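PDB 6EKT: protein P47 from Clostridium botulinum, which may form part of a progenitor toxin complex that protects botulinum neurotoxin in the host gut, and resembles tubular lipid-binding (TULIP) proteins. Local coordinates for residues 51-55 with 168-173; 61-65 with 90-95; 41-46 with 172-176. All coordinates share one frame; numbering follows the deposited sequence.

How the interactions relate
The three contacts form a row at one end of this elongated molecule, with centres about 25 Å (interaction 3), 35 Å (interaction 1) and 46 Å (interaction 2) from the chain centre. Interactions 1 and 2, centres about 14 Å apart, share an antiparallel sheet in which strands 52-57 and 62-68 are neighbours. Interactions 1 and 3, centres about 12 Å apart, share Gln172 and Ile173. Interactions 2 and 3 have centres about 24 Å apart and nearest atoms about 10 Å apart. Along the chain, 61-65 and 90-95 are nested inside the loops closed by the other two contacts. The connection 168-176 meets both helix 35-49 (interaction 3) and strand 52-57 (interaction 1).

Interaction 1: residues 51-55 with 168-173; sequences IQFLY and QNEKQI
Phe53 and Asn169 each carry CG opposite their own carbonyl carbon and beside the backbone N (chi1 -71° and -74°), and the two side chains run past one another in opposite directions. The setting is a sheet-on-helix layer of the TULIP-like fold: outer strand 52-57 receives the chain where it leaves helix 152-168. Asn169 CB sits over one face of the Phe53 ring, displaced toward the rim and 3.3 Å from CD1, a CH-pi contact. The ring and amide planes differ by just 8°, so the two flat groups are almost parallel.

The amide also ties the backbones together. Asn169 ND2 donates to Leu54 O at 3.0 Å, approaching from above the carbonyl plane, and gives a second bond to Ala165 O in the helix; both are consistent with a fixed amide rotation. Gln172, its chain bent at chi2, donates NE2 to Gln52 O at 2.8 Å, the acceptor close to the amide plane. The same NE2 donates to Asn169 OD1 at 3.1 Å, with that acceptor almost exactly in the Gln172 amide plane. One nitrogen thus links the strand carbonyl to the side chain lying on Phe53.

Ile173 closes the apolar end, where its CG1 meets the Phe53 ring at the edge, 3.8 Å from CZ, and its CD1 stands 4.0 Å from Ile51 CG2.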
ATOM      1  N   ILE A  51       2.274 -31.210  14.121  1.00 56.99           N
ATOM      2  CA  ILE A  51       0.971 -30.933  14.714  1.00 54.53           C
ATOM      3  C   ILE A  51       0.083 -32.166  14.695  1.00 53.71           C
ATOM      4  O   ILE A  51      -0.164 -32.759  13.636  1.00 53.18           O
ATOM      5  CB  ILE A  51       0.265 -29.746  14.004  1.00 52.89           C
ATOM      6  CG1 ILE A  51       1.169 -28.488  13.961  1.00 52.64           C
ATOM      7  CG2 ILE A  51      -1.099 -29.465  14.624  1.00 50.96           C
ATOM      8  CD1 ILE A  51       1.424 -27.814  15.299  1.00 52.76           C
ATOM      9  N   GLN A  52      -0.358 -32.555  15.889  1.00 53.05           N
ATOM     10  CA  GLN A  52      -1.440 -33.523  16.036  1.00 51.04           C
ATOM     11  C   GLN A  52      -2.531 -33.024  16.980  1.00 47.98           C
ATOM     12  O   GLN A  52      -2.238 -32.411  18.013  1.00 48.18           O
ATOM     13  CB  GLN A  52      -0.928 -34.919  16.405  1.00 53.59           C
ATOM     14  CG  GLN A  52      -0.304 -35.089  17.787  1.00 57.08           C
ATOM     15  CD  GLN A  52      -0.232 -36.555  18.198  1.00 58.71           C
ATOM     16  OE1 GLN A  52      -0.981 -37.006  19.068  1.00 59.44           O
ATOM     17  NE2 GLN A  52       0.644 -37.311  17.548  1.00 59.59           N
ATOM     18  N   PHE A  53      -3.780 -33.257  16.585  1.00 43.32           N
ATOM     19  CA  PHE A  53      -4.939 -32.861  17.373  1.00 41.37           C
ATOM     20  C   PHE A  53      -5.585 -34.124  17.937  1.00 41.59           C
ATOM     21  O   PHE A  53      -5.938 -35.041  17.172  1.00 40.71           O
ATOM     22  CB  PHE A  53      -5.991 -32.102  16.518  1.00 38.54           C
ATOM     23  CG  PHE A  53      -5.595 -30.695  16.087  1.00 37.94           C
ATOM     24  CD1 PHE A  53      -4.420 -30.064  16.534  1.00 38.88           C
ATOM     25  CD2 PHE A  53      -6.446 -29.978  15.232  1.00 35.94           C
ATOM     26  CE1 PHE A  53      -4.109 -28.765  16.125  1.00 37.98           C
ATOM     27  CE2 PHE A  53      -6.138 -28.683  14.824  1.00 36.49           C
ATOM     28  CZ  PHE A  53      -4.969 -28.079  15.267  1.00 37.07           C
ATOM     29  N   LEU A  54      -5.720 -34.157  19.265  1.00 42.35           N
ATOM     30  CA  LEU A  54      -6.515 -35.166  19.980  1.00 43.55           C
ATOM     31  C   LEU A  54      -7.720 -34.539  20.676  1.00 42.83           C
ATOM     32  O   LEU A  54      -7.639 -33.421  21.193  1.00 42.79           O
ATOM     33  CB  LEU A  54      -5.673 -35.891  21.047  1.00 45.95           C
ATOM     34  CG  LEU A  54      -4.330 -36.537  20.693  1.00 48.55           C
ATOM     35  CD1 LEU A  54      -3.479 -36.781  21.943  1.00 51.28           C
ATOM     36  CD2 LEU A  54      -4.577 -37.854  19.982  1.00 49.43           C
ATOM     37  N   TYR A  55      -8.823 -35.288  20.705  1.00 43.05           N
ATOM     38  CA  TYR A  55     -10.008 -34.932  21.472  1.00 42.94           C
ATOM     39  C   TYR A  55     -10.677 -36.209  21.987  1.00 43.07           C
ATOM     40  O   TYR A  55     -10.826 -37.181  21.246  1.00 41.67           O
ATOM     41  CB  TYR A  55     -10.991 -34.093  20.639  1.00 42.14           C
ATOM     42  CG  TYR A  55     -12.333 -33.908  21.317  1.00 41.98           C
ATOM     43  CD1 TYR A  55     -12.529 -32.892  22.275  1.00 42.49           C
ATOM     44  CD2 TYR A  55     -13.397 -34.765  21.035  1.00 41.32           C
ATOM     45  CE1 TYR A  55     -13.759 -32.740  22.918  1.00 41.88           C
ATOM     46  CE2 TYR A  55     -14.621 -34.620  21.673  1.00 41.18           C
ATOM     47  CZ  TYR A  55     -14.793 -33.610  22.606  1.00 41.63           C
ATOM     48  OH  TYR A  55     -16.010 -33.476  23.225  1.00 42.61           O
ATOM     49  N   GLN A 168     -10.473 -27.445  20.716  1.00 41.54           N
ATOM     50  CA  GLN A 168      -9.717 -27.866  21.893  1.00 45.08           C
ATOM     51  C   GLN A 168      -8.192 -27.704  21.739  1.00 45.22           C
ATOM     52  O   GLN A 168      -7.496 -27.519  22.732  1.00 48.26           O
ATOM     53  CB  GLN A 168     -10.100 -29.284  22.338  1.00 47.53           C
ATOM     54  CG  GLN A 168      -9.727 -29.575  23.785  1.00 52.07           C
ATOM     55  CD  GLN A 168      -9.681 -31.047  24.065  1.00 55.06           C
ATOM     56  OE1 GLN A 168      -8.747 -31.734  23.657  1.00 58.60           O
ATOM     57  NE2 GLN A 168     -10.693 -31.550  24.758  1.00 56.92           N
ATOM     58  N   ASN A 169      -7.692 -27.736  20.503  1.00 43.58           N
ATOM     59  CA  ASN A 169      -6.252 -27.650  20.226  1.00 44.80           C
ATOM     60  C   ASN A 169      -5.818 -26.294  19.651  1.00 44.52           C
ATOM     61  O   ASN A 169      -4.740 -26.174  19.055  1.00 44.53           O
ATOM     62  CB  ASN A 169      -5.842 -28.754  19.263  1.00 43.97           C
ATOM     63  CG  ASN A 169      -5.801 -30.111  19.914  1.00 45.33           C
ATOM     64  OD1 ASN A 169      -4.799 -30.491  20.519  1.00 46.87           O
ATOM     65  ND2 ASN A 169      -6.890 -30.861  19.785  1.00 43.93           N
ATOM     66  N   GLU A 170      -6.658 -25.286  19.857  1.00 44.65           N
ATOM     67  CA  GLU A 170      -6.445 -23.936  19.344  1.00 46.88           C
ATOM     68  C   GLU A 170      -5.055 -23.348  19.728  1.00 47.60           C
ATOM     69  O   GLU A 170      -4.383 -22.777  18.881  1.00 45.76           O
ATOM     70  CB  GLU A 170      -7.642 -23.057  19.747  1.00 48.39           C
ATOM     71  CG  GLU A 170      -7.414 -21.563  19.860  1.00 54.00           C
ATOM     72  CD  GLU A 170      -7.170 -21.116  21.288  1.00 57.54           C
ATOM     73  OE1 GLU A 170      -7.931 -21.545  22.187  1.00 60.37           O
ATOM     74  OE2 GLU A 170      -6.228 -20.325  21.506  1.00 59.90           O
ATOM     75  N   LYS A 171      -4.611 -23.567  20.967  1.00 48.94           N
ATOM     76  CA  LYS A 171      -3.304 -23.067  21.436  1.00 51.48           C
ATOM     77  C   LYS A 171      -2.094 -23.592  20.662  1.00 50.76           C
ATOM     78  O   LYS A 171      -1.031 -22.986  20.686  1.00 51.31           O
ATOM     79  CB  LYS A 171      -3.120 -23.322  22.942  1.00 55.64           C
ATOM     80  CG  LYS A 171      -4.138 -22.609  23.829  1.00 57.72           C
ATOM     81  CD  LYS A 171      -3.837 -21.118  24.000  1.00 60.20           C
ATOM     82  CE  LYS A 171      -4.995 -20.383  24.669  1.00 60.62           C
ATOM     83  NZ  LYS A 171      -5.297 -20.875  26.046  1.00 61.04           N
ATOM     84  N   GLN A 172      -2.271 -24.699  19.951  1.00 49.68           N
ATOM     85  CA  GLN A 172      -1.187 -25.318  19.182  1.00 49.49           C
ATOM     86  C   GLN A 172      -0.816 -24.596  17.896  1.00 47.49           C
ATOM     87  O   GLN A 172       0.298 -24.755  17.400  1.00 46.83           O
ATOM     88  CB  GLN A 172      -1.556 -26.741  18.814  1.00 50.51           C
ATOM     89  CG  GLN A 172      -1.337 -27.759  19.910  1.00 52.66           C
ATOM     90  CD  GLN A 172      -0.996 -29.097  19.319  1.00 52.65           C
ATOM     91  OE1 GLN A 172       0.079 -29.274  18.748  1.00 54.03           O
ATOM     92  NE2 GLN A 172      -1.912 -30.040  19.429  1.00 52.37           N
ATOM     93  N   ILE A 173      -1.771 -23.858  17.341  1.00 45.28           N
ATOM     94  CA  ILE A 173      -1.581 -23.125  16.108  1.00 43.80           C
ATOM     95  C   ILE A 173      -1.393 -21.655  16.481  1.00 43.53           C
ATOM     96  O   ILE A 173      -2.327 -21.015  16.983  1.00 42.12           O
ATOM     97  CB  ILE A 173      -2.786 -23.311  15.138  1.00 42.96           C
ATOM     98  CG1 ILE A 173      -3.083 -24.799  14.871  1.00 43.04           C
ATOM     99  CG2 ILE A 173      -2.606 -22.484  13.858  1.00 41.86           C
ATOM    100  CD1 ILE A 173      -2.000 -25.594  14.153  1.00 43.70           C
TER
HETATM  101  O   HOH W   1      -4.295 -32.795  21.252  1.00 37.80           O

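Interaction 2: residues 61-65 with 90-95; sequences KQEIK and EGYFKV
Tyr92 leans across toward strand 62-68, its ring reaching two residues at once: CE1 lies 3.8 Å from Lys65 CB, its partner in the pairing, while CE2 lies 3.7 Å from Glu63 CG, two residues along, in the next hydrogen-bonded pair. The lean follows from chi1 of 71°, which seats CG between the backbone N and the carbonyl carbon. Glu63 CD lies at the ring edge, in its plane, and the carboxylate plane is turned 56° from the ring. Tyr92 OH donates to Glu63 OE1 at 2.9 Å, meeting the oxygen from above the carboxylate plane.

The other carboxylate oxygen faces Lys94. Glu63 and Lys94 run side by side in the same direction, with OE2 3.4 Å from Lys94 CD; NZ lies 4.3 Å from OE2, beyond a salt bridge, though the opposite charges probably still attract. Glu63 thus meets a hydroxyl at one oxygen and an aliphatic lysine chain at the other.

The opposite face of the sheet carries Ile64 and Phe93, a non-hydrogen-bonded pair whose CB atoms are 3.9 Å apart. From there both side chains reach Leu161 of helix 152-168, and Phe93 also meets Phe158.

The backbones supply the register. Glu63 pairs with Lys94, and Lys65 with Tyr92, each through two N-H to O bonds; the longest, Glu63 N to Lys94 O, measures 3.1 Å. With short-segment axes at 170°, this is an antiparallel pairing inside a four-stranded sheet ordered 52-57, 62-68, 91-94, 99-101, whose Ile64 and Phe93 pack on helix 152-168 in the TULIP-like fold.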
ATOM      1  N   LYS A  61     -18.474 -41.395  24.941  1.00 48.70           N
ATOM      2  CA  LYS A  61     -17.714 -42.476  24.268  1.00 48.46           C
ATOM      3  C   LYS A  61     -17.268 -42.112  22.851  1.00 46.21           C
ATOM      4  O   LYS A  61     -17.637 -42.779  21.875  1.00 44.86           O
ATOM      5  CB  LYS A  61     -18.497 -43.803  24.272  1.00 50.80           C
ATOM      6  CG  LYS A  61     -18.541 -44.507  25.625  1.00 53.21           C
ATOM      7  CD  LYS A  61     -18.989 -45.966  25.506  1.00 55.88           C
ATOM      8  CE  LYS A  61     -20.487 -46.103  25.232  1.00 55.69           C
ATOM      9  NZ  LYS A  61     -20.975 -47.506  25.370  1.00 57.34           N
ATOM     10  N   GLN A  62     -16.508 -41.022  22.758  1.00 44.29           N
ATOM     11  CA  GLN A  62     -16.039 -40.487  21.475  1.00 42.57           C
ATOM     12  C   GLN A  62     -14.581 -40.077  21.582  1.00 41.94           C
ATOM     13  O   GLN A  62     -14.159 -39.501  22.593  1.00 41.99           O
ATOM     14  CB  GLN A  62     -16.879 -39.281  21.025  1.00 41.38           C
ATOM     15  CG  GLN A  62     -18.268 -39.640  20.497  1.00 41.59           C
ATOM     16  CD  GLN A  62     -19.056 -38.454  19.935  1.00 41.11           C
ATOM     17  OE1 GLN A  62     -18.607 -37.305  19.966  1.00 41.21           O
ATOM     18  NE2 GLN A  62     -20.244 -38.745  19.403  1.00 41.30           N
ATOM     19  N   GLU A  63     -13.819 -40.395  20.540  1.00 40.98           N
ATOM     20  CA  GLU A  63     -12.436 -39.928  20.419  1.00 42.04           C
ATOM     21  C   GLU A  63     -12.015 -39.687  18.968  1.00 40.48           C
ATOM     22  O   GLU A  63     -12.570 -40.279  18.040  1.00 39.71           O
ATOM     23  CB  GLU A  63     -11.463 -40.880  21.134  1.00 44.33           C
ATOM     24  CG  GLU A  63     -11.327 -42.243  20.485  1.00 46.76           C
ATOM     25  CD  GLU A  63     -10.721 -43.287  21.408  1.00 48.84           C
ATOM     26  OE1 GLU A  63      -9.502 -43.235  21.683  1.00 51.76           O
ATOM     27  OE2 GLU A  63     -11.470 -44.174  21.839  1.00 50.61           O
ATOM     28  N   ILE A  64     -11.036 -38.803  18.790  1.00 40.43           N
ATOM     29  CA  ILE A  64     -10.484 -38.480  17.477  1.00 39.23           C
ATOM     30  C   ILE A  64      -8.994 -38.132  17.604  1.00 39.29           C
ATOM     31  O   ILE A  64      -8.578 -37.494  18.578  1.00 39.74           O
ATOM     32  CB  ILE A  64     -11.287 -37.357  16.756  1.00 38.01           C
ATOM     33  CG1 ILE A  64     -10.709 -37.082  15.354  1.00 38.02           C
ATOM     34  CG2 ILE A  64     -11.386 -36.095  17.611  1.00 37.16           C
ATOM     35  CD1 ILE A  64     -11.592 -36.238  14.451  1.00 37.19           C
ATOM     36  N   LYS A  65      -8.209 -38.588  16.630  1.00 38.98           N
ATOM     37  CA  LYS A  65      -6.789 -38.272  16.536  1.00 40.79           C
ATOM     38  C   LYS A  65      -6.478 -37.915  15.091  1.00 40.58           C
ATOM     39  O   LYS A  65      -6.849 -38.670  14.181  1.00 40.28           O
ATOM     40  CB  LYS A  65      -5.934 -39.480  16.968  1.00 42.67           C
ATOM     41  CG  LYS A  65      -4.437 -39.308  16.750  1.00 44.99           C
ATOM     42  CD  LYS A  65      -3.677 -40.482  17.347  1.00 46.93           C
ATOM     43  CE  LYS A  65      -2.191 -40.336  17.109  1.00 49.37           C
ATOM     44  NZ  LYS A  65      -1.528 -41.551  17.664  1.00 51.06           N
ATOM     45  N   GLU A  90      -2.279 -39.619   9.087  1.00 50.34           N
ATOM     46  CA  GLU A  90      -2.668 -40.750   9.937  1.00 51.00           C
ATOM     47  C   GLU A  90      -3.589 -40.305  11.075  1.00 48.56           C
ATOM     48  O   GLU A  90      -3.559 -39.150  11.522  1.00 46.08           O
ATOM     49  CB  GLU A  90      -1.446 -41.512  10.488  1.00 53.56           C
ATOM     50  CG  GLU A  90      -0.597 -40.721  11.468  1.00 55.17           C
ATOM     51  CD  GLU A  90       0.374 -41.579  12.247  1.00 58.54           C
ATOM     52  OE1 GLU A  90      -0.065 -42.376  13.101  1.00 60.16           O
ATOM     53  OE2 GLU A  90       1.583 -41.453  12.011  1.00 60.96           O
ATOM     54  N   GLY A  91      -4.388 -41.250  11.548  1.00 47.59           N
ATOM     55  CA  GLY A  91      -5.348 -40.980  12.598  1.00 46.17           C
ATOM     56  C   GLY A  91      -6.622 -41.780  12.447  1.00 44.19           C
ATOM     57  O   GLY A  91      -6.754 -42.614  11.544  1.00 44.27           O
ATOM     58  N   TYR A  92      -7.570 -41.487  13.331  1.00 42.98           N
ATOM     59  CA  TYR A  92      -8.827 -42.219  13.414  1.00 43.16           C
ATOM     60  C   TYR A  92      -9.861 -41.424  14.212  1.00 41.62           C
ATOM     61  O   TYR A  92      -9.526 -40.476  14.931  1.00 40.96           O
ATOM     62  CB  TYR A  92      -8.586 -43.597  14.084  1.00 44.80           C
ATOM     63  CG  TYR A  92      -8.289 -43.505  15.565  1.00 45.83           C
ATOM     64  CD1 TYR A  92      -6.990 -43.263  16.023  1.00 47.26           C
ATOM     65  CD2 TYR A  92      -9.320 -43.640  16.513  1.00 46.33           C
ATOM     66  CE1 TYR A  92      -6.715 -43.155  17.380  1.00 48.91           C
ATOM     67  CE2 TYR A  92      -9.057 -43.539  17.877  1.00 47.80           C
ATOM     68  CZ  TYR A  92      -7.756 -43.291  18.299  1.00 49.30           C
ATOM     69  OH  TYR A  92      -7.486 -43.186  19.639  1.00 51.83           O
ATOM     70  N   PHE A  93     -11.120 -41.824  14.093  1.00 41.62           N
ATOM     71  CA  PHE A  93     -12.095 -41.482  15.119  1.00 40.91           C
ATOM     72  C   PHE A  93     -12.909 -42.711  15.515  1.00 41.56           C
ATOM     73  O   PHE A  93     -13.024 -43.661  14.735  1.00 41.10           O
ATOM     74  CB  PHE A  93     -12.961 -40.275  14.738  1.00 38.56           C
ATOM     75  CG  PHE A  93     -13.982 -40.544  13.667  1.00 38.02           C
ATOM     76  CD1 PHE A  93     -13.654 -40.406  12.316  1.00 38.00           C
ATOM     77  CD2 PHE A  93     -15.298 -40.883  14.005  1.00 37.47           C
ATOM     78  CE1 PHE A  93     -14.610 -40.626  11.322  1.00 37.56           C
ATOM     79  CE2 PHE A  93     -16.256 -41.103  13.016  1.00 36.99           C
ATOM     80  CZ  PHE A  93     -15.911 -40.971  11.675  1.00 36.95           C
ATOM     81  N   LYS A  94     -13.412 -42.671  16.734  1.00 42.70           N
ATOM     82  CA  LYS A  94     -14.179 -43.747  17.325  1.00 44.82           C
ATOM     83  C   LYS A  94     -15.451 -43.239  17.932  1.00 44.40           C
ATOM     84  O   LYS A  94     -15.428 -42.310  18.694  1.00 43.91           O
ATOM     85  CB  LYS A  94     -13.347 -44.396  18.424  1.00 47.28           C
ATOM     86  CG  LYS A  94     -13.871 -45.725  18.945  1.00 49.54           C
ATOM     87  CD  LYS A  94     -12.775 -46.503  19.666  1.00 51.41           C
ATOM     88  CE  LYS A  94     -13.321 -47.777  20.301  1.00 53.52           C
ATOM     89  NZ  LYS A  94     -12.380 -48.375  21.296  1.00 54.94           N
ATOM     90  N   VAL A  95     -16.559 -43.890  17.612  1.00 45.23           N
ATOM     91  CA  VAL A  95     -17.843 -43.499  18.129  1.00 46.92           C
ATOM     92  C   VAL A  95     -18.618 -44.588  18.885  1.00 50.72           C
ATOM     93  O   VAL A  95     -18.500 -44.681  20.071  1.00 52.89           O
ATOM     94  CB  VAL A  95     -18.744 -42.822  17.036  1.00 45.37           C
ATOM     95  CG1 VAL A  95     -20.042 -42.307  17.623  1.00 44.29           C
ATOM     96  CG2 VAL A  95     -18.045 -41.615  16.457  1.00 43.98           C
TER

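Interaction 3: residues 41-46 with 172-176; sequences HLKEYI and QISYI
Tyr45 OH is gripped from two directions by the connection that follows helix 152-168. It accepts a bond from Ser174 N at 2.8 Å, with a fairly straight N-H to O angle of 157°, and donates a weak one to Gln172 O at 3.4 Å. One hydroxyl therefore serves as both acceptor and donor, joining helix 35-49 to a segment without regular secondary structure.

The rings add a second level of contact. With CG anti to the backbone N in both tyrosines (chi1 -174° in Tyr45), the side chains run past each other in opposite directions. Tyr175 CB settles over the centre of the Tyr45 ring, 4.0 Å from its centroid, a CH-pi contact. Beyond it, the edge of Tyr175 is directed at the face of Tyr45 in an offset edge-to-face pair, planes at 76°. Tyr175 then passes along the helix: Leu42 CA covers one of its faces near the rim, and its OH comes within 3.1 Å of His41 CB.

Ile46 CD1 and Ile173 CD1, 4.3 Å apart, add a looser apolar contact. An edge-to-face tyrosine pair and a two-way tyrosine hydroxyl thus pack residues 172-175, before strand 178-181, against helix 35-49 of the TULIP-like fold.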
ATOM      1  N   HIS A  41       5.678 -20.922   4.033  1.00 42.21           N
ATOM      2  CA  HIS A  41       5.907 -20.777   5.463  1.00 42.72           C
ATOM      3  C   HIS A  41       4.915 -21.564   6.327  1.00 42.64           C
ATOM      4  O   HIS A  41       5.295 -22.103   7.375  1.00 43.08           O
ATOM      5  CB  HIS A  41       5.904 -19.311   5.843  1.00 42.75           C
ATOM      6  CG  HIS A  41       6.982 -18.516   5.172  1.00 44.21           C
ATOM      7  ND1 HIS A  41       6.710 -17.436   4.355  1.00 44.19           N
ATOM      8  CD2 HIS A  41       8.332 -18.639   5.198  1.00 45.82           C
ATOM      9  CE1 HIS A  41       7.846 -16.926   3.911  1.00 44.70           C
ATOM     10  NE2 HIS A  41       8.844 -17.637   4.406  1.00 46.63           N
ATOM     11  N   LEU A  42       3.654 -21.628   5.894  1.00 40.70           N
ATOM     12  CA  LEU A  42       2.649 -22.433   6.597  1.00 40.82           C
ATOM     13  C   LEU A  42       3.000 -23.931   6.606  1.00 42.02           C
ATOM     14  O   LEU A  42       2.904 -24.580   7.657  1.00 41.88           O
ATOM     15  CB  LEU A  42       1.249 -22.198   6.012  1.00 38.76           C
ATOM     16  CG  LEU A  42       0.050 -22.896   6.657  1.00 38.35           C
ATOM     17  CD1 LEU A  42      -0.074 -22.637   8.151  1.00 38.14           C
ATOM     18  CD2 LEU A  42      -1.213 -22.452   5.929  1.00 36.74           C
ATOM     19  N   LYS A  43       3.408 -24.451   5.443  1.00 43.59           N
ATOM     20  CA  LYS A  43       3.914 -25.826   5.301  1.00 46.09           C
ATOM     21  C   LYS A  43       5.097 -26.131   6.232  1.00 48.14           C
ATOM     22  O   LYS A  43       5.111 -27.187   6.871  1.00 48.58           O
ATOM     23  CB  LYS A  43       4.303 -26.133   3.846  1.00 47.74           C
ATOM     24  CG  LYS A  43       4.572 -27.618   3.554  1.00 50.81           C
ATOM     25  CD  LYS A  43       5.543 -27.861   2.393  1.00 53.55           C
ATOM     26  CE  LYS A  43       5.000 -27.460   1.020  1.00 53.25           C
ATOM     27  NZ  LYS A  43       3.742 -28.143   0.582  1.00 54.06           N
ATOM     28  N   GLU A  44       6.077 -25.224   6.291  1.00 49.31           N
ATOM     29  CA  GLU A  44       7.213 -25.336   7.224  1.00 51.70           C
ATOM     30  C   GLU A  44       6.700 -25.385   8.664  1.00 50.65           C
ATOM     31  O   GLU A  44       7.143 -26.221   9.444  1.00 52.06           O
ATOM     32  CB  GLU A  44       8.217 -24.177   7.045  1.00 54.55           C
ATOM     33  CG  GLU A  44       9.067 -24.251   5.775  1.00 57.58           C
ATOM     34  CD  GLU A  44       9.755 -22.945   5.371  1.00 59.13           C
ATOM     35  OE1 GLU A  44       9.336 -21.823   5.771  1.00 59.91           O
ATOM     36  OE2 GLU A  44      10.728 -23.037   4.598  1.00 61.55           O
ATOM     37  N   TYR A  45       5.735 -24.522   8.990  1.00 47.55           N
ATOM     38  CA  TYR A  45       5.175 -24.448  10.338  1.00 47.34           C
ATOM     39  C   TYR A  45       4.495 -25.746  10.757  1.00 47.51           C
ATOM     40  O   TYR A  45       4.710 -26.204  11.875  1.00 48.56           O
ATOM     41  CB  TYR A  45       4.175 -23.297  10.469  1.00 44.40           C
ATOM     42  CG  TYR A  45       3.663 -23.075  11.878  1.00 44.38           C
ATOM     43  CD1 TYR A  45       4.326 -22.206  12.755  1.00 45.67           C
ATOM     44  CD2 TYR A  45       2.507 -23.730  12.345  1.00 43.76           C
ATOM     45  CE1 TYR A  45       3.853 -21.991  14.049  1.00 45.95           C
ATOM     46  CE2 TYR A  45       2.038 -23.524  13.637  1.00 44.15           C
ATOM     47  CZ  TYR A  45       2.714 -22.650  14.479  1.00 45.42           C
ATOM     48  OH  TYR A  45       2.253 -22.443  15.755  1.00 46.85           O
ATOM     49  N   ILE A  46       3.652 -26.300   9.877  1.00 46.66           N
ATOM     50  CA  ILE A  46       2.968 -27.582  10.134  1.00 47.45           C
ATOM     51  C   ILE A  46       3.948 -28.768  10.275  1.00 50.64           C
ATOM     52  O   ILE A  46       3.843 -29.554  11.234  1.00 50.46           O
ATOM     53  CB  ILE A  46       1.824 -27.860   9.112  1.00 46.02           C
ATOM     54  CG1 ILE A  46       0.724 -26.778   9.203  1.00 43.82           C
ATOM     55  CG2 ILE A  46       1.198 -29.246   9.306  1.00 46.26           C
ATOM     56  CD1 ILE A  46       0.041 -26.625  10.556  1.00 42.30           C
ATOM     57  N   GLN A 172      -2.271 -24.699  19.951  1.00 49.68           N
ATOM     58  CA  GLN A 172      -1.187 -25.318  19.182  1.00 49.49           C
ATOM     59  C   GLN A 172      -0.816 -24.596  17.896  1.00 47.49           C
ATOM     60  O   GLN A 172       0.298 -24.755  17.400  1.00 46.83           O
ATOM     61  CB  GLN A 172      -1.556 -26.741  18.814  1.00 50.51           C
ATOM     62  CG  GLN A 172      -1.337 -27.759  19.910  1.00 52.66           C
ATOM     63  CD  GLN A 172      -0.996 -29.097  19.319  1.00 52.65           C
ATOM     64  OE1 GLN A 172       0.079 -29.274  18.748  1.00 54.03           O
ATOM     65  NE2 GLN A 172      -1.912 -30.040  19.429  1.00 52.37           N
ATOM     66  N   ILE A 173      -1.771 -23.858  17.341  1.00 45.28           N
ATOM     67  CA  ILE A 173      -1.581 -23.125  16.108  1.00 43.80           C
ATOM     68  C   ILE A 173      -1.393 -21.655  16.481  1.00 43.53           C
ATOM     69  O   ILE A 173      -2.327 -21.015  16.983  1.00 42.12           O
ATOM     70  CB  ILE A 173      -2.786 -23.311  15.138  1.00 42.96           C
ATOM     71  CG1 ILE A 173      -3.083 -24.799  14.871  1.00 43.04           C
ATOM     72  CG2 ILE A 173      -2.606 -22.484  13.858  1.00 41.86           C
ATOM     73  CD1 ILE A 173      -2.000 -25.594  14.153  1.00 43.70           C
ATOM     74  N   SER A 174      -0.170 -21.155  16.267  1.00 44.04           N
ATOM     75  CA  SER A 174       0.183 -19.741  16.447  1.00 43.37           C
ATOM     76  C   SER A 174       0.916 -19.211  15.223  1.00 42.58           C
ATOM     77  O   SER A 174       1.818 -18.371  15.371  1.00 43.54           O
ATOM     78  CB  SER A 174       1.125 -19.539  17.652  1.00 46.61           C
ATOM     79  OG  SER A 174       0.730 -20.260  18.794  1.00 49.81           O
ATOM     80  N   TYR A 175       0.564 -19.678  14.023  1.00 39.70           N
ATOM     81  CA  TYR A 175       1.211 -19.155  12.828  1.00 38.74           C
ATOM     82  C   TYR A 175       0.879 -17.659  12.645  1.00 36.72           C
ATOM     83  O   TYR A 175      -0.290 -17.264  12.726  1.00 34.74           O
ATOM     84  CB  TYR A 175       0.885 -19.968  11.566  1.00 38.68           C
ATOM     85  CG  TYR A 175       1.577 -19.408  10.352  1.00 39.83           C
ATOM     86  CD1 TYR A 175       2.916 -19.717  10.086  1.00 41.11           C
ATOM     87  CD2 TYR A 175       0.913 -18.513   9.493  1.00 38.45           C
ATOM     88  CE1 TYR A 175       3.566 -19.177   8.984  1.00 42.56           C
ATOM     89  CE2 TYR A 175       1.553 -17.971   8.389  1.00 38.83           C
ATOM     90  CZ  TYR A 175       2.873 -18.304   8.137  1.00 41.21           C
ATOM     91  OH  TYR A 175       3.508 -17.751   7.045  1.00 42.07           O
ATOM     92  N   ILE A 176       1.924 -16.848  12.444  1.00 36.14           N
ATOM     93  CA  ILE A 176       1.777 -15.395  12.255  1.00 35.01           C
ATOM     94  C   ILE A 176       1.738 -15.140  10.758  1.00 34.02           C
ATOM     95  O   ILE A 176       2.764 -15.270  10.079  1.00 34.91           O
ATOM     96  CB  ILE A 176       2.952 -14.580  12.882  1.00 36.53           C
ATOM     97  CG1 ILE A 176       3.200 -14.924  14.369  1.00 38.28           C
ATOM     98  CG2 ILE A 176       2.782 -13.081  12.644  1.00 35.29           C
ATOM     99  CD1 ILE A 176       1.982 -14.842  15.280  1.00 38.81           C
TER